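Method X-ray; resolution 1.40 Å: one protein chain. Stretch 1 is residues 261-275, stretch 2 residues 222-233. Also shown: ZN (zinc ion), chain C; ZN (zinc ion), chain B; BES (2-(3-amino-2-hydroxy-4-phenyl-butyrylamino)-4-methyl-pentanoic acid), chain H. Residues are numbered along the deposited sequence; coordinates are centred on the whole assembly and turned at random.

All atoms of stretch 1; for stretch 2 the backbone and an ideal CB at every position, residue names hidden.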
# COMPACT_ATOMS: atom_id res chain seq x y z
N ASP A 261 2.20 28.46 15.96
CA ASP A 261 2.98 28.79 14.79
C ASP A 261 3.39 27.58 13.99
O ASP A 261 4.18 27.67 13.07
CB ASP A 261 4.22 29.69 15.14
CG ASP A 261 5.30 28.98 15.96
OD1 ASP A 261 5.17 27.72 16.25
OD2 ASP A 261 6.28 29.66 16.37
N THR A 262 2.87 26.46 14.45
CA THR A 262 3.27 25.15 13.90
C THR A 262 1.98 24.36 13.64
O THR A 262 1.08 24.30 14.50
CB THR A 262 4.07 24.42 14.98
OG1 THR A 262 5.27 25.18 15.28
CG2 THR A 262 4.53 23.01 14.58
N GLU A 263 1.92 23.72 12.45
CA GLU A 263 0.76 22.96 12.05
C GLU A 263 0.71 21.70 12.94
O GLU A 263 1.75 21.04 13.09
CB GLU A 263 0.94 22.53 10.61
CG GLU A 263 -0.23 21.61 10.18
CD GLU A 263 -0.20 21.44 8.64
OE1 GLU A 263 0.18 22.39 7.85
OE2 GLU A 263 -0.64 20.38 8.18
N LEU A 264 -0.47 21.43 13.51
CA LEU A 264 -0.59 20.22 14.37
C LEU A 264 -1.59 19.32 13.72
O LEU A 264 -2.68 19.74 13.31
CB LEU A 264 -1.08 20.71 15.77
CG LEU A 264 -0.17 21.63 16.51
CD1 LEU A 264 -0.75 21.99 17.87
CD2 LEU A 264 1.14 21.04 16.73
N ARG A 265 -1.23 18.04 13.60
CA ARG A 265 -2.15 17.04 13.06
C ARG A 265 -2.42 16.06 14.16
O ARG A 265 -1.45 15.34 14.57
CB ARG A 265 -1.53 16.32 11.83
CG ARG A 265 -1.16 17.34 10.69
CD ARG A 265 -0.64 16.63 9.49
NE ARG A 265 -0.38 17.64 8.47
CZ ARG A 265 0.01 17.29 7.26
NH1 ARG A 265 0.14 16.02 6.83
NH2 ARG A 265 0.20 18.27 6.43
N PHE A 266 -3.65 15.92 14.55
CA PHE A 266 -4.09 14.96 15.60
C PHE A 266 -4.74 13.82 14.89
O PHE A 266 -5.69 14.01 14.10
CB PHE A 266 -5.08 15.67 16.55
CG PHE A 266 -4.52 16.84 17.31
CD1 PHE A 266 -3.91 16.62 18.53
CD2 PHE A 266 -4.56 18.09 16.74
CE1 PHE A 266 -3.33 17.63 19.25
CE2 PHE A 266 -4.07 19.20 17.50
CZ PHE A 266 -3.44 18.96 18.72
N ILE A 267 -4.19 12.60 15.10
CA ILE A 267 -4.62 11.50 14.27
C ILE A 267 -4.94 10.27 15.14
O ILE A 267 -4.16 9.93 16.06
CB ILE A 267 -3.51 11.09 13.21
CG1 ILE A 267 -3.07 12.31 12.45
CG2 ILE A 267 -4.09 9.97 12.32
CD1 ILE A 267 -1.99 11.94 11.41
N THR A 268 -6.09 9.64 14.81
CA THR A 268 -6.26 8.30 15.39
C THR A 268 -6.20 7.30 14.28
O THR A 268 -6.84 7.42 13.25
CB THR A 268 -7.60 8.20 16.25
OG1 THR A 268 -8.76 8.35 15.42
CG2 THR A 268 -7.51 9.27 17.29
N PHE A 269 -5.35 6.27 14.48
CA PHE A 269 -5.09 5.30 13.40
C PHE A 269 -5.92 4.06 13.54
O PHE A 269 -6.13 3.59 14.66
CB PHE A 269 -3.64 4.91 13.44
CG PHE A 269 -2.64 6.01 13.27
CD1 PHE A 269 -2.48 6.65 12.02
CD2 PHE A 269 -1.85 6.44 14.31
CE1 PHE A 269 -1.55 7.69 11.84
CE2 PHE A 269 -0.90 7.47 14.15
CZ PHE A 269 -0.77 8.07 12.92
N GLY A 270 -6.34 3.50 12.40
CA GLY A 270 -7.04 2.20 12.45
C GLY A 270 -6.05 1.07 12.27
O GLY A 270 -4.92 1.23 11.85
N ALA A 271 -6.54 -0.13 12.64
CA ALA A 271 -5.82 -1.40 12.31
C ALA A 271 -4.45 -1.40 12.82
O ALA A 271 -3.55 -1.96 12.24
CB ALA A 271 -5.95 -1.76 10.78
N GLU A 272 -4.15 -0.77 13.95
CA GLU A 272 -2.84 -0.82 14.59
C GLU A 272 -2.50 -2.27 15.01
O GLU A 272 -1.35 -2.70 14.81
CB GLU A 272 -2.72 0.18 15.77
CG GLU A 272 -1.30 0.30 16.33
CD GLU A 272 -1.03 -0.70 17.48
OE1 GLU A 272 -1.95 -1.43 17.93
OE2 GLU A 272 0.16 -0.68 17.84
N GLU A 273 -3.52 -2.93 15.52
CA GLU A 273 -3.23 -4.26 16.15
C GLU A 273 -2.99 -5.30 15.07
O GLU A 273 -2.42 -6.37 15.40
CB GLU A 273 -4.42 -4.62 16.98
CG GLU A 273 -4.76 -3.73 18.24
CD GLU A 273 -3.71 -3.80 19.37
OE1 GLU A 273 -2.65 -4.46 19.16
OE2 GLU A 273 -4.00 -3.12 20.46
N ASN A 274 -3.33 -4.99 13.85
CA ASN A 274 -3.11 -5.82 12.69
C ASN A 274 -1.76 -5.67 12.04
O ASN A 274 -1.54 -6.21 10.94
CB ASN A 274 -4.20 -5.51 11.57
CG ASN A 274 -5.63 -5.61 12.10
OD1 ASN A 274 -6.30 -6.66 11.95
ND2 ASN A 274 -6.03 -4.62 12.87
N GLY A 275 -0.85 -4.87 12.61
CA GLY A 275 0.42 -4.61 12.03
C GLY A 275 0.61 -3.16 11.56
O GLY A 275 1.29 -2.89 10.59
N UNK A 222 5.56 20.96 11.00
CA UNK A 222 4.40 20.14 11.36
C UNK A 222 4.76 19.20 12.54
O UNK A 222 5.86 18.66 12.56
CB UNK A 222 3.93 19.33 10.15
N UNK A 223 3.82 19.04 13.47
CA UNK A 223 3.93 18.01 14.52
C UNK A 223 2.67 17.14 14.39
O UNK A 223 1.58 17.63 14.23
CB UNK A 223 4.06 18.62 15.92
N UNK A 224 2.89 15.81 14.46
CA UNK A 224 1.79 14.75 14.50
C UNK A 224 1.68 14.23 15.90
O UNK A 224 2.72 13.96 16.58
CB UNK A 224 2.06 13.59 13.54
N UNK A 225 0.42 14.23 16.39
CA UNK A 225 0.12 13.54 17.73
C UNK A 225 -0.81 12.44 17.34
O UNK A 225 -1.92 12.72 16.81
CB UNK A 225 -0.51 14.45 18.79
N UNK A 226 -0.42 11.23 17.65
CA UNK A 226 -1.19 10.04 17.20
C UNK A 226 -1.56 9.09 18.38
O UNK A 226 -0.95 9.10 19.45
CB UNK A 226 -0.38 9.27 16.16
N UNK A 227 -2.51 8.23 18.05
CA UNK A 227 -2.96 7.09 18.90
C UNK A 227 -3.66 6.18 17.96
O UNK A 227 -3.86 6.50 16.78
CB UNK A 227 -3.87 7.51 20.06
N UNK A 228 -4.06 5.00 18.43
CA UNK A 228 -4.87 4.08 17.59
C UNK A 228 -6.22 3.77 18.24
O UNK A 228 -6.31 3.70 19.48
CB UNK A 228 -4.11 2.78 17.34
N UNK A 229 -7.22 3.65 17.38
CA UNK A 229 -8.60 3.47 17.90
C UNK A 229 -9.18 2.08 17.85
O UNK A 229 -10.27 1.93 18.32
CB UNK A 229 -9.55 4.39 17.12
N UNK A 230 -8.37 1.14 17.38
CA UNK A 230 -8.81 -0.28 17.42
C UNK A 230 -8.21 -0.98 18.65
O UNK A 230 -7.23 -0.50 19.26
CB UNK A 230 -8.40 -1.01 16.14
N UNK A 231 -8.90 -2.10 18.97
CA UNK A 231 -8.35 -2.95 20.06
C UNK A 231 -8.37 -4.39 19.60
O UNK A 231 -8.88 -4.69 18.55
CB UNK A 231 -9.14 -2.79 21.36
N UNK A 232 -7.66 -5.25 20.35
CA UNK A 232 -7.70 -6.70 19.94
C UNK A 232 -9.04 -7.37 20.29
O UNK A 232 -9.81 -6.87 21.12
CB UNK A 232 -6.57 -7.47 20.62
N UNK A 233 -9.29 -8.49 19.61
CA UNK A 233 -10.51 -9.30 19.88
C UNK A 233 -10.72 -9.53 21.40
O UNK A 233 -9.80 -9.87 22.12
CB UNK A 233 -10.41 -10.65 19.17
ZN ZN C . -1.75 -0.07 21.54
ZN ZN B . -2.25 -3.57 21.54
N2 BES H . 0.36 -0.96 22.70
C1 BES H . 0.84 -2.15 22.00
C6 BES H . 2.37 -2.09 21.95
C7 BES H . 3.15 -2.28 23.25
C8 BES H . 2.76 -3.21 24.24
C12 BES H . 4.32 -1.51 23.42
C9 BES H . 3.56 -3.36 25.40
C11 BES H . 5.12 -1.66 24.59
C10 BES H . 4.72 -2.58 25.58
C2 BES H . 0.24 -2.21 20.59
O2 BES H . -1.13 -1.92 20.87
C3 BES H . 0.40 -3.62 20.15
O3 BES H . -0.22 -4.49 20.76
N1 BES H . 1.25 -3.85 19.21
C4 BES H . 1.50 -5.24 18.80
C13 BES H . 2.53 -5.10 17.69
C14 BES H . 2.04 -4.34 16.46
C15 BES H . 3.19 -4.45 15.46
C16 BES H . 0.71 -4.83 15.89
C5 BES H . 2.20 -6.07 19.87
O1 BES H . 2.17 -7.33 19.77
O4 BES H . 2.81 -5.55 20.82

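Positions 222 to 228 form a strand parallel to 263-269, its axis 20° from that strand's, with CB directions alternating between the sheet's faces.

Position 222 pairs with Glu263, and its ideal CB lies 4.9 Å from Arg265 NE. An aliphatic chain could lie along the arginine; a polar one could also suit. It is Ile222, whose CD1 sits over one guanidinium face, 3.8 Å from Arg265 NH2.

At 223 the CB turns to the face of Leu264, 3.9 Å from Leu264 CD2, favouring an apolar residue. Ile223 fits, while its backbone N donates to Glu263 O (2.9 Å).

Position 224 shares the face of Arg265, with Ile267 CD1 4.9 Å from the ideal CB; Val, Leu or Ile would suit. Ile224 brings CG2 to 3.8 Å from Ile267 CD1.

Position 225 turns its CB to the face of Phe266, 4.0 Å from Phe266 CD1, so an aliphatic chain is expected. Ile225, with chi2 near p, sets CD1 over one face of the Phe266 ring, 4.1 Å from that ring's centroid.

At 226 an ideal CB would stand 2.7 Å from Phe269 CE2, a clash. With the Phe269 ring where it stands, glycine is the fit, and Gly226 is found, its CA 4.0 Å from Phe269 CE2.

Position 227 faces the side of Thr268, its CB 4.9 Å from Thr268 CG2; small residues, polar or not, would suit. Ser227 OG lies 3.5 Å from Thr268 CG2 and is hydrogen-bonded elsewhere in the structure.

Position 228 has its CB 3.3 Å from Glu272 CB, with zinc and two glutamates beyond, so a metal ligand is plausible. His228 NE2 binds the chain C zinc at 2.0 Å, and Glu272 CB packs over the His228 ring, 3.7 Å from its centroid.

At 229 the CB points sideways, 4.4 Å from Thr268 CB, and several polar or flat side chains seem possible. His229 lays its ring with one face against Phe269 C; its N donates to Phe269 O (2.9 Å).

The CB of position 230 points toward stretch 1, where the backbone NH groups of Glu272 and Glu273 find no acceptor within their own stretch, calling for an acceptor such as Asp or Asn. Asp230 OD1 accepts from Glu272 N (3.0 Å) and Asp230 OD2 from Glu273 N (2.9 Å).

Position 231 points away, constraining little: Ser231. Position 232 points sideways, its ideal CB 4.8 Å from Glu273 CG, and tolerates modest aliphatics; Val232 CG1 reaches 3.5 Å from Glu273 CD. Position 233 is out of reach, leaving identity open: Glu233.

Stretch 2 222-233: IIIIGSHHDSVE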
# COMPACT_ATOMS: atom_id res chain seq x y z
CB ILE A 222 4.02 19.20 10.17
CG1 ILE A 222 3.69 20.07 8.91
CG2 ILE A 222 2.75 18.41 10.47
CD1 ILE A 222 3.70 19.13 7.60
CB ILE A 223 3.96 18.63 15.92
CG1 ILE A 223 5.30 19.26 16.02
CG2 ILE A 223 3.92 17.47 16.89
CD1 ILE A 223 5.52 20.09 17.34
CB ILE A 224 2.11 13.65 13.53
CG1 ILE A 224 2.20 14.22 12.08
CG2 ILE A 224 1.05 12.63 13.57
CD1 ILE A 224 2.65 13.18 11.03
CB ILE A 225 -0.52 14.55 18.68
CG1 ILE A 225 0.34 15.83 18.92
CG2 ILE A 225 -0.82 13.89 20.02
CD1 ILE A 225 0.04 16.97 17.89
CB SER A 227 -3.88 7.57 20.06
OG SER A 227 -4.94 8.38 19.46
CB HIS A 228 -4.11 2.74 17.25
CG HIS A 228 -3.82 1.82 18.43
ND1 HIS A 228 -4.67 0.75 18.75
CD2 HIS A 228 -2.72 1.72 19.19
CE1 HIS A 228 -4.08 0.08 19.78
NE2 HIS A 228 -2.93 0.66 20.06
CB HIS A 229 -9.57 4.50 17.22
CG HIS A 229 -9.51 4.52 15.72
ND1 HIS A 229 -9.70 3.48 14.83
CD2 HIS A 229 -9.20 5.61 14.98
CE1 HIS A 229 -9.51 3.94 13.57
NE2 HIS A 229 -9.25 5.25 13.68
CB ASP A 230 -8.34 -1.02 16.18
CG ASP A 230 -6.84 -1.12 16.02
OD1 ASP A 230 -6.08 -0.11 16.21
OD2 ASP A 230 -6.37 -2.24 15.71
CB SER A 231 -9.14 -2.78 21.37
OG SER A 231 -10.44 -3.34 21.21
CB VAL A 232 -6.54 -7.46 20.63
CG1 VAL A 232 -5.18 -6.87 20.14
CG2 VAL A 232 -6.65 -7.53 22.16
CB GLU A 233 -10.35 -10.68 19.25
CG GLU A 233 -10.57 -10.78 17.72
CD GLU A 233 -12.06 -10.82 17.28
OE1 GLU A 233 -12.33 -10.72 16.03
OE2 GLU A 233 -12.96 -10.95 18.18
O HOH W 1 -6.07 -3.70 22.39
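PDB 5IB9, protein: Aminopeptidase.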